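Local coordinates for probable aminotransferase (Pseudomonas aeruginosa, PDB 5YKR), which is probably a pyridoxal-phosphate-dependent enzyme of the class-III aminotransferase family, found here as an assembly of two chains, at residues E19-R22 against F23-H27; Y77-F80 against A81-D84; T136-A139 against T140-N143; G193-H196 against A197-T200. All coordinates share one frame; numbering follows the deposited sequence.

All four contacts are local: each joins residues close in sequence, along a helix, at a strand end or helix start, or round a turn. Interaction 1, at the end of helix 9-26, is the outermost, about 29 Å from the chain centre to its own, and adds salt bridges between long side chains to the backbone bonds of the helix. Interactions 2 and 3 are buried; Asp79 receives two backbone N-H groups at the end of strand 76-79, and Ser138 OG one at the start of helix 139-154. Interaction 4 is partly buried, a turn leading into strand 200-203 in which carbonyl groups are the acceptors. Interactions 1 and 2 touch through His27 and Tyr77, whereas interactions 3 and 4 come no nearer than about 11 Å between nearest atoms.

Interaction 1: residues E19-R22 against F23-H27; sequences ELRR and FDELH
The last turns of helix 9-26 carry an i to i+4 salt bridge between Arg21 and Glu25 on the exposed side of the helix. The two side chains run side by side in the same direction. Arg21 NH1 donates to the syn side of Glu25 OE2 at 3.2 Å, but the N-H...O angle of 136° makes the bond a bent one, and the guanidinium and carboxylate planes stand 43° apart. The same OE2 lies 3.5 Å from Arg21 CG, resting against the aliphatic part of the arginine. One position further on, Arg22 lies alongside Leu26, with Arg22 CG 3.8 Å from Leu26 CD1. The arginine chain bends at chi3, and Arg22 NE reaches back to Glu19 OE2 at 3.2 Å, a second salt bridge in which the donor comes from above the carboxylate plane. Arg420 and Asn419 hold the other oxygen of Glu19. At the helix end, His27 ND1 donates to Phe23 O at 2.7 Å, on a lone pair of a carbonyl to which His27 N makes a weak bond. The Phe23 ring packs on Leu415 and Leu418 of helix 407-418, and Leu20 meets Pro316 of the second subunit. The exposed Arg21-Glu25 pair, joined by one bent bond, is probably loosely held, whereas the buried carboxylate of Glu19, gripped by two arginines, would be expected to stay ionised.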
loop_
_atom_site.group_PDB
_atom_site.type_symbol
_atom_site.label_atom_id
_atom_site.label_comp_id
_atom_site.label_asym_id
_atom_site.label_seq_id
_atom_site.Cartn_x
_atom_site.Cartn_y
_atom_site.Cartn_z
ATOM N N GLU A 19 19.528 -10.566 -29.759
ATOM C CA GLU A 19 18.240 -10.873 -29.118
ATOM C C GLU A 19 17.395 -9.595 -28.943
ATOM O O GLU A 19 16.166 -9.634 -29.003
ATOM C CB GLU A 19 18.472 -11.610 -27.793
ATOM C CG GLU A 19 19.012 -13.027 -27.989
ATOM C CD GLU A 19 18.080 -13.913 -28.774
ATOM O OE1 GLU A 19 16.880 -13.900 -28.500
ATOM O OE2 GLU A 19 18.547 -14.640 -29.683
ATOM N N LEU A 20 18.044 -8.450 -28.765
ATOM C CA LEU A 20 17.308 -7.175 -28.727
ATOM C C LEU A 20 16.661 -6.884 -30.087
ATOM O O LEU A 20 15.505 -6.451 -30.138
ATOM C CB LEU A 20 18.207 -6.018 -28.274
ATOM C CG LEU A 20 18.555 -5.974 -26.792
ATOM C CD1 LEU A 20 19.721 -5.007 -26.567
ATOM C CD2 LEU A 20 17.336 -5.614 -25.932
ATOM N N ARG A 21 17.389 -7.162 -31.175
ATOM C CA ARG A 21 16.791 -7.018 -32.505
ATOM C C ARG A 21 15.639 -8.000 -32.718
ATOM O O ARG A 21 14.563 -7.593 -33.182
ATOM C CB ARG A 21 17.854 -7.169 -33.598
ATOM C CG ARG A 21 17.344 -6.920 -34.984
ATOM C CD ARG A 21 18.523 -6.698 -35.953
ATOM N NE ARG A 21 19.548 -7.751 -35.919
ATOM C CZ ARG A 21 19.412 -8.979 -36.440
ATOM N NH1 ARG A 21 18.280 -9.357 -37.057
ATOM N NH2 ARG A 21 20.418 -9.849 -36.322
ATOM N N ARG A 22 15.847 -9.260 -32.317
ATOM C CA ARG A 22 14.794 -10.290 -32.369
ATOM C C ARG A 22 13.585 -9.839 -31.539
ATOM O O ARG A 22 12.457 -10.021 -31.954
ATOM C CB ARG A 22 15.327 -11.623 -31.836
ATOM C CG ARG A 22 14.424 -12.840 -31.953
ATOM C CD ARG A 22 15.020 -14.132 -31.311
ATOM N NE ARG A 22 16.222 -14.574 -31.946
ATOM C CZ ARG A 22 16.255 -15.235 -33.116
ATOM N NH1 ARG A 22 15.133 -15.510 -33.788
ATOM N NH2 ARG A 22 17.392 -15.600 -33.644
ATOM N N PHE A 23 13.829 -9.213 -30.390
ATOM C CA PHE A 23 12.733 -8.779 -29.531
ATOM C C PHE A 23 11.866 -7.719 -30.279
ATOM O O PHE A 23 10.624 -7.756 -30.247
ATOM C CB PHE A 23 13.262 -8.220 -28.221
ATOM C CG PHE A 23 12.192 -7.644 -27.370
ATOM C CD1 PHE A 23 11.749 -6.340 -27.573
ATOM C CD2 PHE A 23 11.567 -8.428 -26.418
ATOM C CE1 PHE A 23 10.722 -5.825 -26.809
ATOM C CE2 PHE A 23 10.519 -7.916 -25.656
ATOM C CZ PHE A 23 10.095 -6.602 -25.857
ATOM N N ASP A 24 12.537 -6.781 -30.930
ATOM C CA ASP A 24 11.834 -5.747 -31.703
ATOM C C ASP A 24 10.990 -6.373 -32.829
ATOM O O ASP A 24 9.831 -5.983 -33.043
ATOM C CB ASP A 24 12.827 -4.766 -32.328
ATOM C CG ASP A 24 13.657 -3.987 -31.308
ATOM O OD1 ASP A 24 13.211 -3.840 -30.159
ATOM O OD2 ASP A 24 14.760 -3.462 -31.710
ATOM N N GLU A 25 11.568 -7.340 -33.529
ATOM C CA GLU A 25 10.893 -7.987 -34.652
ATOM C C GLU A 25 9.673 -8.784 -34.211
ATOM O O GLU A 25 8.668 -8.752 -34.881
ATOM C CB GLU A 25 11.823 -8.922 -35.415
ATOM C CG GLU A 25 12.968 -8.276 -36.152
ATOM C CD GLU A 25 14.022 -9.301 -36.599
ATOM O OE1 GLU A 25 13.748 -10.559 -36.606
ATOM O OE2 GLU A 25 15.147 -8.838 -36.929
ATOM N N LEU A 26 9.782 -9.471 -33.081
ATOM C CA LEU A 26 8.710 -10.341 -32.585
ATOM C C LEU A 26 7.600 -9.603 -31.877
ATOM O O LEU A 26 6.490 -10.136 -31.800
ATOM C CB LEU A 26 9.300 -11.359 -31.585
ATOM C CG LEU A 26 10.120 -12.510 -32.175
ATOM C CD1 LEU A 26 10.788 -13.289 -31.051
ATOM C CD2 LEU A 26 9.259 -13.454 -33.011
ATOM N N HIS A 27 7.881 -8.413 -31.326
ATOM C CA HIS A 27 6.875 -7.732 -30.479
ATOM C C HIS A 27 6.543 -6.304 -30.943
ATOM O O HIS A 27 6.555 -5.373 -30.133
ATOM C CB HIS A 27 7.330 -7.767 -29.014
ATOM C CG HIS A 27 7.855 -9.099 -28.563
ATOM N ND1 HIS A 27 9.202 -9.439 -28.617
ATOM C CD2 HIS A 27 7.208 -10.196 -28.079
ATOM C CE1 HIS A 27 9.349 -10.669 -28.155
ATOM N NE2 HIS A 27 8.161 -11.158 -27.833
#

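Interaction 2: residues Y77-F80 against A81-D84; sequences YVDF and ALGD
Asp79 OD1 gathers two consecutive backbone N-H groups, those of Ala81 and Leu82, each nitrogen 2.8 Å from the oxygen. The two bonds differ in shape although both donors come from the same face of the carboxylate. Leu82 N points almost straight at OD1, at 171°, from well above the carboxylate plane, while Ala81 N makes a more bent bond of 132° and lies nearly in line with the C-O bond. Asp79 CG stands anti to its own backbone N (chi1 -168°), which swings the carboxylate forward over the following residues. The bond to Ala81 N also leaves Ala81 CB close, 3.2 Å from Asp79 OD1. Leu82 folds its side chain back over the aspartate backbone, its CD2 3.5 Å from Asp79 O. The second carboxylate oxygen works through solvent: a water donates to Asp79 OD2 and accepts from Gly83 N, at 2.8 Å in each case. His91 also bonds to OD2 and so helps to fix the carboxylate. Further out, the backbone of Asp79 pairs with Ala67 and that of Phe80 with Leu423, while Asp84 bonds to Thr425 and packs on Thr328 of the second subunit. Leu82, Gly83 and Asp84 all adopt left-handed backbone conformations. The Asp79-Ala81 bond is that of an Asx turn, extended to the next N-H by Leu82, at the end of strand 76-79 in its four-stranded sheet.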
loop_
_atom_site.group_PDB
_atom_site.type_symbol
_atom_site.label_atom_id
_atom_site.label_comp_id
_atom_site.label_asym_id
_atom_site.label_seq_id
_atom_site.Cartn_x
_atom_site.Cartn_y
_atom_site.Cartn_z
ATOM N N TYR A 77 3.546 -17.562 -23.848
ATOM C CA TYR A 77 4.618 -17.821 -22.923
ATOM C C TYR A 77 4.168 -18.787 -21.840
ATOM O O TYR A 77 2.983 -18.783 -21.463
ATOM C CB TYR A 77 5.068 -16.516 -22.219
ATOM C CG TYR A 77 5.381 -15.377 -23.157
ATOM C CD1 TYR A 77 4.372 -14.593 -23.670
ATOM C CD2 TYR A 77 6.685 -15.116 -23.574
ATOM C CE1 TYR A 77 4.632 -13.587 -24.600
ATOM C CE2 TYR A 77 6.970 -14.076 -24.434
ATOM C CZ TYR A 77 5.941 -13.309 -24.961
ATOM O OH TYR A 77 6.274 -12.301 -25.848
ATOM N N VAL A 78 5.116 -19.568 -21.326
ATOM C CA VAL A 78 4.987 -20.171 -20.018
ATOM C C VAL A 78 5.650 -19.194 -19.028
ATOM O O VAL A 78 6.725 -18.624 -19.266
ATOM C CB VAL A 78 5.571 -21.587 -19.841
ATOM C CG1 VAL A 78 6.908 -21.699 -20.389
ATOM C CG2 VAL A 78 5.632 -21.967 -18.381
ATOM N N ASP A 79 4.931 -18.953 -17.933
ATOM C CA ASP A 79 5.280 -17.926 -16.958
ATOM C C ASP A 79 5.824 -18.538 -15.697
ATOM O O ASP A 79 5.074 -19.146 -14.891
ATOM C CB ASP A 79 4.050 -17.057 -16.695
ATOM C CG ASP A 79 4.372 -15.799 -15.927
ATOM O OD1 ASP A 79 5.543 -15.614 -15.514
ATOM O OD2 ASP A 79 3.432 -14.993 -15.678
ATOM N N PHE A 80 7.150 -18.368 -15.493
ATOM C CA PHE A 80 7.828 -18.664 -14.239
ATOM C C PHE A 80 8.117 -17.414 -13.370
ATOM O O PHE A 80 8.720 -17.506 -12.295
ATOM C CB PHE A 80 9.162 -19.428 -14.508
ATOM C CG PHE A 80 8.997 -20.841 -14.996
ATOM C CD1 PHE A 80 8.694 -21.844 -14.117
ATOM C CD2 PHE A 80 9.056 -21.148 -16.337
ATOM C CE1 PHE A 80 8.533 -23.144 -14.534
ATOM C CE2 PHE A 80 8.889 -22.465 -16.767
ATOM C CZ PHE A 80 8.655 -23.439 -15.870
ATOM N N ALA A 81 7.704 -16.259 -13.896
ATOM C CA ALA A 81 7.816 -14.969 -13.187
ATOM C C ALA A 81 6.641 -14.711 -12.248
ATOM O O ALA A 81 6.812 -14.242 -11.112
ATOM C CB ALA A 81 7.888 -13.852 -14.217
ATOM N N LEU A 82 5.443 -15.035 -12.758
ATOM C CA LEU A 82 4.198 -15.037 -11.956
ATOM C C LEU A 82 4.035 -13.714 -11.195
ATOM O O LEU A 82 3.851 -13.685 -9.958
ATOM C CB LEU A 82 4.144 -16.254 -11.052
ATOM C CG LEU A 82 4.087 -17.586 -11.803
ATOM C CD1 LEU A 82 4.174 -18.763 -10.827
ATOM C CD2 LEU A 82 2.809 -17.682 -12.649
ATOM N N GLY A 83 4.132 -12.610 -11.938
ATOM C CA GLY A 83 3.899 -11.295 -11.317
ATOM C C GLY A 83 4.959 -10.933 -10.294
ATOM O O GLY A 83 4.710 -10.224 -9.340
ATOM N N ASP A 84 6.178 -11.385 -10.527
ATOM C CA ASP A 84 7.260 -11.290 -9.530
ATOM C C ASP A 84 6.812 -11.827 -8.191
ATOM O O ASP A 84 6.977 -11.178 -7.155
ATOM C CB ASP A 84 7.818 -9.863 -9.441
ATOM C CG ASP A 84 9.082 -9.793 -8.667
ATOM O OD1 ASP A 84 9.976 -10.687 -8.914
ATOM O OD2 ASP A 84 9.238 -8.841 -7.879
HETATM O O HOH W 1 4.075 -12.488 -14.739
#

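Interaction 3: residues T136-A139 against T140-N143; sequences TTSA and TDAN
Backbone N-H groups at the start of helix 139-154 are met first by Ser138, whose OG accepts from Asp141 N at 3.0 Å with an angle of 158°. The serine OG sits between its own backbone N and carbonyl carbon (chi1 68°), which brings it within reach of that N-H. Ser138 O takes Ala142 N in the carbonyl plane and, from above that plane, the hydroxyl of Thr136, with OG1 2.8 Å from the oxygen. Ser138 is thus the N-cap of the helix, which follows strand 132-136 at the edge of the seven-stranded sheet. Its first turn also reaches the cofactor: Thr140 OG1 bonds to OP3 of the pyridoxal-phosphate-modified lysine at position 286 and to Ser169 N. Waters make the next group. One accepts from Thr137 N at 2.9 Å and donates to Asp141 OD2 at 2.8 Å, and another lies 2.8 Å from both Ser138 OG and Asp141 OD1 and probably links them; Arg144 holds OD1 in a salt bridge. Nonpolar contact is provided by Thr136, whose CB lies 4.0 Å from Asp141 CB and whose CG2 faces the backbone of Ala142. Thr136 and Ala142 both pack on Trp297 of strand 295-299, and Asp141 meets Asp141 of the second subunit.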
loop_
_atom_site.group_PDB
_atom_site.type_symbol
_atom_site.label_atom_id
_atom_site.label_comp_id
_atom_site.label_asym_id
_atom_site.label_seq_id
_atom_site.Cartn_x
_atom_site.Cartn_y
_atom_site.Cartn_z
ATOM N N THR A 136 -2.745 -5.250 5.904
ATOM C CA THR A 136 -2.276 -4.020 5.253
ATOM C C THR A 136 -2.528 -4.091 3.731
ATOM O O THR A 136 -2.983 -5.129 3.220
ATOM C CB THR A 136 -0.805 -3.767 5.522
ATOM O OG1 THR A 136 -0.071 -4.800 4.865
ATOM C CG2 THR A 136 -0.480 -3.679 7.004
ATOM N N THR A 137 -2.130 -3.050 3.005
ATOM C CA THR A 137 -2.197 -3.090 1.517
ATOM C C THR A 137 -0.905 -3.516 0.857
ATOM O O THR A 137 -0.860 -3.554 -0.371
ATOM C CB THR A 137 -2.727 -1.750 0.968
ATOM O OG1 THR A 137 -1.901 -0.687 1.390
ATOM C CG2 THR A 137 -4.134 -1.485 1.429
ATOM N N SER A 138 0.122 -3.828 1.635
ATOM C CA SER A 138 1.404 -4.350 1.054
ATOM C C SER A 138 2.302 -4.917 2.146
ATOM O O SER A 138 2.218 -4.536 3.297
ATOM C CB SER A 138 2.167 -3.225 0.379
ATOM O OG SER A 138 2.653 -2.258 1.316
ATOM N N ALA A 139 3.210 -5.793 1.741
ATOM C CA ALA A 139 4.231 -6.290 2.642
ATOM C C ALA A 139 5.078 -5.147 3.201
ATOM O O ALA A 139 5.444 -5.158 4.358
ATOM C CB ALA A 139 5.102 -7.335 1.981
ATOM N N THR A 140 5.416 -4.180 2.348
ATOM C CA THR A 140 6.139 -3.020 2.863
ATOM C C THR A 140 5.440 -2.406 4.066
ATOM O O THR A 140 6.097 -2.132 5.101
ATOM C CB THR A 140 6.276 -1.944 1.772
ATOM O OG1 THR A 140 7.133 -2.409 0.728
ATOM C CG2 THR A 140 6.841 -0.676 2.338
ATOM N N ASP A 141 4.143 -2.183 3.942
ATOM C CA ASP A 141 3.436 -1.524 5.021
ATOM C C ASP A 141 3.371 -2.402 6.266
ATOM O O ASP A 141 3.465 -1.902 7.381
ATOM C CB ASP A 141 2.033 -1.135 4.580
ATOM C CG ASP A 141 2.004 0.080 3.711
ATOM O OD1 ASP A 141 3.066 0.707 3.444
ATOM O OD2 ASP A 141 0.855 0.451 3.329
ATOM N N ALA A 142 3.201 -3.717 6.092
ATOM C CA ALA A 142 3.265 -4.611 7.226
ATOM C C ALA A 142 4.591 -4.451 7.979
ATOM O O ALA A 142 4.627 -4.276 9.196
ATOM C CB ALA A 142 3.013 -6.056 6.826
ATOM N N ASN A 143 5.685 -4.434 7.223
ATOM C CA ASN A 143 7.009 -4.219 7.859
ATOM C C ASN A 143 7.104 -2.848 8.527
ATOM O O ASN A 143 7.557 -2.765 9.674
ATOM C CB ASN A 143 8.117 -4.454 6.833
ATOM C CG ASN A 143 8.327 -5.915 6.505
ATOM O OD1 ASN A 143 8.158 -6.784 7.356
ATOM N ND2 ASN A 143 8.724 -6.193 5.269
HETATM O O HOH W 2 -1.453 -0.614 4.492
HETATM O O HOH W 3 0.281 0.208 0.098
HETATM O O HOH W 4 3.658 0.246 0.716
#

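Interaction 4: residues G193-H196 against A197-T200; sequences GVRH and ATTT
Arg195 arches across Thr198, the two side chains crossing at about a right angle. Its CB lies 4.1 Å from Thr198 CG2, and a bend at chi3 returns the chain toward the same methyl group. There the guanidinium presents one face to Thr198 CG2, which is 3.4 Å from Arg195 NH1, while Arg195 NH2 extends to Ala197 CB at 4.0 Å. Next to this contact between methyl and guanidinium the backbone makes two overlapping beta turns, 195-198 and 196-199, close to type I: Thr198 N donates to Arg195 O at 2.9 Å, and Thr198 OG1 lies equally close to that oxygen. His196 O is shared in turn by two N-H groups, Thr199 N at 3.1 Å from above the carbonyl plane and Thr200 N at 2.9 Å. The imidazole of His196 has Val194 CG1 over the centre of one face, with Thr200 OG1 at its edge, 3.9 Å from His196 ND1. That ring nitrogen is buried without a polar partner in the model, whereas Thr200 OG1 is bonded to Glu172 O. Gly193 of the second subunit packs on Thr198 and Thr199. The turns lead into strand 200-203, an outermost strand of the seven-stranded sheet, and His196 and Thr200 both lie against Val175 of strand 175-177 and Met183 of strand 183-185.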
loop_
_atom_site.group_PDB
_atom_site.type_symbol
_atom_site.label_atom_id
_atom_site.label_comp_id
_atom_site.label_asym_id
_atom_site.label_seq_id
_atom_site.Cartn_x
_atom_site.Cartn_y
_atom_site.Cartn_z
ATOM N N GLY A 193 16.303 11.930 3.503
ATOM C CA GLY A 193 16.210 12.665 4.759
ATOM C C GLY A 193 16.452 11.837 6.034
ATOM O O GLY A 193 16.420 12.417 7.139
ATOM N N VAL A 194 16.727 10.532 5.902
ATOM C CA VAL A 194 16.986 9.626 7.044
ATOM C C VAL A 194 18.508 9.685 7.287
ATOM O O VAL A 194 19.270 9.637 6.330
ATOM C CB VAL A 194 16.605 8.150 6.701
ATOM C CG1 VAL A 194 16.936 7.200 7.862
ATOM C CG2 VAL A 194 15.137 8.011 6.275
ATOM N N ARG A 195 18.946 9.798 8.552
ATOM C CA ARG A 195 20.318 9.495 8.935
ATOM C C ARG A 195 20.285 8.070 9.506
ATOM O O ARG A 195 19.865 7.864 10.644
ATOM C CB ARG A 195 20.848 10.493 9.983
ATOM C CG ARG A 195 21.727 11.599 9.390
ATOM C CD ARG A 195 22.642 12.286 10.440
ATOM N NE ARG A 195 23.429 11.373 11.312
ATOM C CZ ARG A 195 23.327 11.272 12.646
ATOM N NH1 ARG A 195 22.488 12.044 13.351
ATOM N NH2 ARG A 195 24.097 10.397 13.292
ATOM N N HIS A 196 20.753 7.095 8.723
ATOM C CA HIS A 196 20.512 5.705 9.105
ATOM C C HIS A 196 21.272 5.290 10.372
ATOM O O HIS A 196 20.855 4.352 11.048
ATOM C CB HIS A 196 20.871 4.737 7.997
ATOM C CG HIS A 196 19.959 4.801 6.826
ATOM N ND1 HIS A 196 18.812 4.020 6.681
ATOM C CD2 HIS A 196 20.066 5.520 5.684
ATOM C CE1 HIS A 196 18.245 4.330 5.527
ATOM N NE2 HIS A 196 18.985 5.224 4.907
ATOM N N ALA A 197 22.340 5.991 10.739
ATOM C CA ALA A 197 22.968 5.686 12.016
ATOM C C ALA A 197 22.008 5.840 13.215
ATOM O O ALA A 197 22.230 5.230 14.269
ATOM C CB ALA A 197 24.193 6.574 12.211
ATOM N N THR A 198 20.960 6.644 13.068
ATOM C CA THR A 198 19.998 6.834 14.131
ATOM C C THR A 198 18.866 5.811 14.147
ATOM O O THR A 198 18.183 5.672 15.148
ATOM C CB THR A 198 19.391 8.255 14.111
ATOM O OG1 THR A 198 18.425 8.363 13.070
ATOM C CG2 THR A 198 20.484 9.336 13.951
ATOM N N THR A 199 18.654 5.103 13.024
ATOM C CA THR A 199 17.539 4.165 12.886
ATOM C C THR A 199 17.906 2.702 12.769
ATOM O O THR A 199 17.047 1.845 12.991
ATOM C CB THR A 199 16.705 4.494 11.628
ATOM O OG1 THR A 199 17.521 4.428 10.472
ATOM C CG2 THR A 199 16.152 5.912 11.708
ATOM N N THR A 200 19.146 2.394 12.398
ATOM C CA THR A 200 19.480 1.091 11.881
ATOM C C THR A 200 20.845 0.613 12.364
ATOM O O THR A 200 21.793 1.403 12.433
ATOM C CB THR A 200 19.481 1.133 10.329
ATOM O OG1 THR A 200 18.306 1.802 9.856
ATOM C CG2 THR A 200 19.657 -0.220 9.693
#